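Arginase (RocF) (PDB 4G3H) probably hydrolyses L-arginine to L-ornithine and urea, using two manganese ions per subunit. Local coordinates at residues A[239-251]-A[281-294]. Numbering follows the deposited sequence.
Sequences DGKLFTSTGVREN and EYNPTVSIKHNNEE
Thr244 and Ser245 of one loop, joined by Ser287 from its own segment, grip the carboxylate of Glu294, in the first turn of helix 293-309, with four bonds. Thr244 takes OE2 twice: its N donates nearly straight (2.7 Å, 164°) from above the carboxylate plane, while OG1 donates to the syn lone pair of OE2. On OE1, Ser245 OG (2.5 Å) and Ser287 OG arrive from opposite faces of the plane, so all four donors together fix the rotation of the group. With OG1 placed between its backbone N and carbonyl carbon (chi1 69°), Thr244 can also accept from Ile288 N at 3.1 Å, and its CG2 lies against Ile288 CG1, the two side chains crossing at about a right angle. Ser287 OG accepts in turn from Lys289 N, an ST turn, and the extended Lys289 chain carries NZ to Leu242 O, where it donates a hydrogen bond (2.9 Å). Glu294 CB rests against CE1 of Phe243, whose CZ meets Tyr282 CD1 at the edge of the ring, these two side chains likewise crossing at about a right angle. Both segments follow neighbouring parallel strands of the arginase alpha/beta sheet, 228-234 and 274-280, on the side of the manganese pair, so the contact ties together two loops beyond the strand ends. Nearer the metals, Thr246 swings OG1 anti to its backbone N (chi1 -166°) and donates to Glu281 O in the carbonyl plane (2.9 Å). Glu281 itself bends at chi2; OE2 is held by His91 N, and OE1 accepts from a water that also takes Gly247 N. Its side chain lies beside the manganese ligand Asp234. Ser245, the centre of an inverse gamma turn, accepts through O from Asn283 N at 2.7 Å, and a second water links its OG with Tyr282 OH. Val286 CG2 packs against Thr246 O, and Ile288 CG2 reaches Arg249 NH2 at 3.7 Å.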
loop_
_atom_site.group_PDB
_atom_site.type_symbol
_atom_site.label_atom_id
_atom_site.label_comp_id
_atom_site.label_asym_id
_atom_site.label_seq_id
_atom_site.Cartn_x
_atom_site.Cartn_y
_atom_site.Cartn_z
ATOM N N ASP A 239 -9.361 -10.564 -9.219
ATOM C CA ASP A 239 -9.839 -11.918 -8.979
ATOM C C ASP A 239 -8.710 -12.947 -8.886
ATOM O O ASP A 239 -7.820 -12.983 -9.733
ATOM C CB ASP A 239 -10.798 -12.338 -10.086
ATOM C CG ASP A 239 -11.486 -13.650 -9.780
ATOM O OD1 ASP A 239 -12.425 -13.643 -8.958
ATOM O OD2 ASP A 239 -11.075 -14.684 -10.346
ATOM N N GLY A 240 -8.780 -13.801 -7.868
ATOM C CA GLY A 240 -7.770 -14.826 -7.663
ATOM C C GLY A 240 -7.581 -15.812 -8.804
ATOM O O GLY A 240 -6.501 -16.384 -8.949
ATOM N N LYS A 241 -8.623 -16.023 -9.604
ATOM C CA LYS A 241 -8.542 -16.941 -10.739
ATOM C C LYS A 241 -7.870 -16.263 -11.929
ATOM O O LYS A 241 -7.144 -16.901 -12.691
ATOM C CB LYS A 241 -9.939 -17.397 -11.173
ATOM C CG LYS A 241 -10.685 -18.265 -10.179
ATOM C CD LYS A 241 -9.962 -19.577 -9.934
ATOM C CE LYS A 241 -10.945 -20.661 -9.531
ATOM N NZ LYS A 241 -11.886 -20.181 -8.480
ATOM N N LEU A 242 -8.131 -14.969 -12.085
ATOM C CA LEU A 242 -7.573 -14.190 -13.185
ATOM C C LEU A 242 -6.113 -13.779 -12.963
ATOM O O LEU A 242 -5.323 -13.776 -13.910
ATOM C CB LEU A 242 -8.433 -12.941 -13.433
ATOM C CG LEU A 242 -9.733 -13.096 -14.243
ATOM C CD1 LEU A 242 -10.505 -14.327 -13.804
ATOM C CD2 LEU A 242 -10.588 -11.844 -14.074
ATOM N N PHE A 243 -5.757 -13.434 -11.726
ATOM C CA PHE A 243 -4.388 -13.014 -11.419
ATOM C C PHE A 243 -3.839 -13.898 -10.310
ATOM O O PHE A 243 -4.317 -13.857 -9.177
ATOM C CB PHE A 243 -4.364 -11.552 -10.973
ATOM C CG PHE A 243 -2.984 -10.965 -10.909
ATOM C CD1 PHE A 243 -2.333 -10.553 -12.072
ATOM C CD2 PHE A 243 -2.326 -10.837 -9.693
ATOM C CE1 PHE A 243 -1.042 -10.019 -12.023
ATOM C CE2 PHE A 243 -1.033 -10.305 -9.635
ATOM C CZ PHE A 243 -0.395 -9.898 -10.800
ATOM N N THR A 244 -2.820 -14.687 -10.632
ATOM C CA THR A 244 -2.264 -15.616 -9.657
ATOM C C THR A 244 -0.889 -15.282 -9.089
ATOM O O THR A 244 -0.419 -15.964 -8.179
ATOM C CB THR A 244 -2.215 -17.043 -10.252
ATOM O OG1 THR A 244 -1.236 -17.094 -11.302
ATOM C CG2 THR A 244 -3.587 -17.425 -10.826
ATOM N N SER A 245 -0.243 -14.242 -9.607
ATOM C CA SER A 245 1.081 -13.871 -9.109
ATOM C C SER A 245 1.016 -13.044 -7.826
ATOM O O SER A 245 1.602 -11.966 -7.734
ATOM C CB SER A 245 1.853 -13.106 -10.184
ATOM O OG SER A 245 2.179 -13.967 -11.261
ATOM N N THR A 246 0.302 -13.565 -6.834
ATOM C CA THR A 246 0.155 -12.891 -5.557
ATOM C C THR A 246 0.009 -13.958 -4.467
ATOM O O THR A 246 -0.564 -15.028 -4.699
ATOM C CB THR A 246 -1.069 -11.929 -5.582
ATOM O OG1 THR A 246 -1.012 -11.053 -4.453
ATOM C CG2 THR A 246 -2.375 -12.703 -5.559
ATOM N N GLY A 247 0.536 -13.663 -3.285
ATOM C CA GLY A 247 0.506 -14.609 -2.182
ATOM C C GLY A 247 -0.820 -15.096 -1.630
ATOM O O GLY A 247 -0.949 -16.273 -1.295
ATOM N N VAL A 248 -1.803 -14.210 -1.514
ATOM C CA VAL A 248 -3.101 -14.601 -0.975
ATOM C C VAL A 248 -4.216 -14.251 -1.948
ATOM O O VAL A 248 -4.810 -13.180 -1.868
ATOM C CB VAL A 248 -3.367 -13.908 0.385
ATOM C CG1 VAL A 248 -4.681 -14.397 0.977
ATOM C CG2 VAL A 248 -2.211 -14.190 1.343
ATOM N N ARG A 249 -4.486 -15.169 -2.868
ATOM C CA ARG A 249 -5.519 -14.984 -3.880
ATOM C C ARG A 249 -6.922 -15.160 -3.310
ATOM O O ARG A 249 -7.187 -16.091 -2.558
ATOM C CB ARG A 249 -5.315 -15.976 -5.020
ATOM C CG ARG A 249 -3.992 -15.830 -5.741
ATOM C CD ARG A 249 -4.009 -16.649 -7.016
ATOM N NE ARG A 249 -3.629 -18.038 -6.804
ATOM C CZ ARG A 249 -4.076 -19.057 -7.533
ATOM N NH1 ARG A 249 -4.937 -18.854 -8.521
ATOM N NH2 ARG A 249 -3.638 -20.282 -7.285
ATOM N N GLU A 250 -7.820 -14.255 -3.682
ATOM C CA GLU A 250 -9.193 -14.305 -3.214
ATOM C C GLU A 250 -10.134 -14.258 -4.412
ATOM O O GLU A 250 -9.983 -13.414 -5.304
ATOM C CB GLU A 250 -9.464 -13.125 -2.274
ATOM C CG GLU A 250 -8.499 -13.050 -1.100
ATOM C CD GLU A 250 -8.779 -14.099 -0.037
ATOM O OE1 GLU A 250 -9.522 -15.064 -0.324
ATOM O OE2 GLU A 250 -8.250 -13.962 1.089
ATOM N N ASN A 251 -11.096 -15.176 -4.435
ATOM C CA ASN A 251 -12.065 -15.238 -5.523
ATOM C C ASN A 251 -13.044 -14.076 -5.449
ATOM O O ASN A 251 -13.108 -13.369 -4.440
ATOM C CB ASN A 251 -12.835 -16.563 -5.468
ATOM C CG ASN A 251 -11.975 -17.752 -5.866
ATOM O OD1 ASN A 251 -12.264 -18.892 -5.505
ATOM N ND2 ASN A 251 -10.917 -17.490 -6.625
ATOM N N GLU A 281 2.521 -6.618 -3.194
ATOM C CA GLU A 281 2.111 -8.014 -3.290
ATOM C C GLU A 281 2.186 -8.631 -4.681
ATOM O O GLU A 281 1.266 -9.324 -5.123
ATOM C CB GLU A 281 0.699 -8.190 -2.717
ATOM C CG GLU A 281 0.575 -7.891 -1.215
ATOM C CD GLU A 281 1.407 -8.825 -0.336
ATOM O OE1 GLU A 281 1.747 -9.937 -0.787
ATOM O OE2 GLU A 281 1.709 -8.455 0.817
ATOM N N TYR A 282 3.275 -8.358 -5.386
ATOM C CA TYR A 282 3.476 -8.974 -6.684
ATOM C C TYR A 282 4.451 -10.107 -6.402
ATOM O O TYR A 282 5.605 -9.860 -6.073
ATOM C CB TYR A 282 4.091 -8.003 -7.687
ATOM C CG TYR A 282 4.508 -8.687 -8.964
ATOM C CD1 TYR A 282 3.617 -9.504 -9.658
ATOM C CD2 TYR A 282 5.795 -8.545 -9.465
ATOM C CE1 TYR A 282 3.997 -10.168 -10.814
ATOM C CE2 TYR A 282 6.190 -9.205 -10.626
ATOM C CZ TYR A 282 5.283 -10.018 -11.294
ATOM O OH TYR A 282 5.658 -10.687 -12.434
ATOM N N ASN A 283 3.975 -11.343 -6.498
ATOM C CA ASN A 283 4.813 -12.511 -6.248
ATOM C C ASN A 283 4.749 -13.445 -7.454
ATOM O O ASN A 283 3.901 -14.333 -7.522
ATOM C CB ASN A 283 4.335 -13.253 -4.999
ATOM C CG ASN A 283 5.295 -14.352 -4.571
ATOM O OD1 ASN A 283 6.047 -14.887 -5.388
ATOM N ND2 ASN A 283 5.263 -14.704 -3.287
ATOM N N PRO A 284 5.655 -13.260 -8.420
ATOM C CA PRO A 284 5.678 -14.096 -9.622
ATOM C C PRO A 284 6.014 -15.570 -9.391
ATOM O O PRO A 284 5.672 -16.414 -10.219
ATOM C CB PRO A 284 6.716 -13.399 -10.501
ATOM C CG PRO A 284 7.688 -12.874 -9.503
ATOM C CD PRO A 284 6.774 -12.301 -8.427
ATOM N N THR A 285 6.667 -15.889 -8.274
ATOM C CA THR A 285 7.047 -17.276 -8.008
ATOM C C THR A 285 5.883 -18.216 -7.700
ATOM O O THR A 285 6.024 -19.429 -7.847
ATOM C CB THR A 285 8.078 -17.389 -6.850
ATOM O OG1 THR A 285 7.464 -17.004 -5.617
ATOM C CG2 THR A 285 9.276 -16.494 -7.105
ATOM N N VAL A 286 4.743 -17.672 -7.275
ATOM C CA VAL A 286 3.584 -18.508 -6.967
ATOM C C VAL A 286 2.573 -18.563 -8.109
ATOM O O VAL A 286 1.507 -19.165 -7.975
ATOM C CB VAL A 286 2.847 -18.038 -5.679
ATOM C CG1 VAL A 286 3.755 -18.208 -4.475
ATOM C CG2 VAL A 286 2.398 -16.583 -5.820
ATOM N N SER A 287 2.899 -17.944 -9.236
ATOM C CA SER A 287 1.977 -17.961 -10.369
ATOM C C SER A 287 1.769 -19.381 -10.880
ATOM O O SER A 287 2.702 -20.183 -10.907
ATOM C CB SER A 287 2.500 -17.095 -11.507
ATOM O OG SER A 287 1.705 -17.286 -12.663
ATOM N N ILE A 288 0.540 -19.688 -11.282
ATOM C CA ILE A 288 0.220 -21.013 -11.795
ATOM C C ILE A 288 0.229 -21.008 -13.317
ATOM O O ILE A 288 -0.069 -22.014 -13.951
ATOM C CB ILE A 288 -1.164 -21.493 -11.310
ATOM C CG1 ILE A 288 -2.256 -20.557 -11.829
ATOM C CG2 ILE A 288 -1.192 -21.538 -9.795
ATOM C CD1 ILE A 288 -3.650 -20.946 -11.391
ATOM N N LYS A 289 0.568 -19.866 -13.903
ATOM C CA LYS A 289 0.616 -19.753 -15.354
ATOM C C LYS A 289 2.050 -19.878 -15.841
ATOM O O LYS A 289 2.994 -19.765 -15.063
ATOM C CB LYS A 289 0.019 -18.420 -15.800
ATOM C CG LYS A 289 -1.435 -18.250 -15.398
ATOM C CD LYS A 289 -1.993 -16.922 -15.866
ATOM C CE LYS A 289 -3.421 -16.742 -15.386
ATOM N NZ LYS A 289 -3.975 -15.434 -15.807
ATOM N N HIS A 290 2.214 -20.124 -17.132
ATOM C CA HIS A 290 3.545 -20.267 -17.692
ATOM C C HIS A 290 3.707 -19.353 -18.895
ATOM O O HIS A 290 3.922 -19.806 -20.021
ATOM C CB HIS A 290 3.793 -21.725 -18.078
ATOM C CG HIS A 290 3.700 -22.674 -16.923
ATOM N ND1 HIS A 290 4.490 -22.558 -15.801
ATOM C CD2 HIS A 290 2.902 -23.748 -16.714
ATOM C CE1 HIS A 290 4.184 -23.521 -14.948
ATOM N NE2 HIS A 290 3.223 -24.256 -15.478
ATOM N N ASN A 291 3.586 -18.057 -18.638
ATOM C CA ASN A 291 3.723 -17.044 -19.669
ATOM C C ASN A 291 4.014 -15.675 -19.060
ATOM O O ASN A 291 4.163 -15.536 -17.844
ATOM C CB ASN A 291 2.458 -16.967 -20.526
ATOM C CG ASN A 291 1.215 -16.700 -19.706
ATOM O OD1 ASN A 291 1.281 -16.096 -18.637
ATOM N ND2 ASN A 291 0.068 -17.137 -20.211
ATOM N N ASN A 292 4.079 -14.670 -19.924
ATOM C CA ASN A 292 4.369 -13.299 -19.533
ATOM C C ASN A 292 3.122 -12.491 -19.193
ATOM O O ASN A 292 3.225 -11.340 -18.780
ATOM C CB ASN A 292 5.096 -12.596 -20.678
ATOM C CG ASN A 292 6.480 -12.144 -20.300
ATOM O OD1 ASN A 292 7.153 -11.467 -21.075
ATOM N ND2 ASN A 292 6.919 -12.518 -19.105
ATOM N N GLU A 293 1.952 -13.090 -19.379
ATOM C CA GLU A 293 0.687 -12.412 -19.134
ATOM C C GLU A 293 0.557 -11.561 -17.873
ATOM O O GLU A 293 0.277 -10.362 -17.953
ATOM C CB GLU A 293 -0.465 -13.417 -19.166
ATOM C CG GLU A 293 -0.789 -13.945 -20.550
ATOM C CD GLU A 293 -2.196 -14.507 -20.638
ATOM O OE1 GLU A 293 -3.156 -13.736 -20.423
ATOM O OE2 GLU A 293 -2.345 -15.716 -20.919
ATOM N N GLU A 294 0.746 -12.171 -16.710
ATOM C CA GLU A 294 0.595 -11.444 -15.462
ATOM C C GLU A 294 1.641 -10.348 -15.256
ATOM O O GLU A 294 1.317 -9.250 -14.791
ATOM C CB GLU A 294 0.588 -12.430 -14.295
ATOM C CG GLU A 294 -0.524 -13.455 -14.442
ATOM C CD GLU A 294 -0.506 -14.528 -13.376
ATOM O OE1 GLU A 294 0.593 -14.929 -12.941
ATOM O OE2 GLU A 294 -1.596 -14.989 -12.986
HETATM O O HOH W 1 4.150 -12.981 -13.156
HETATM O O HOH W 2 2.043 -11.668 -2.584
HETATM O O HOH W 3 -0.783 -19.239 -6.519
#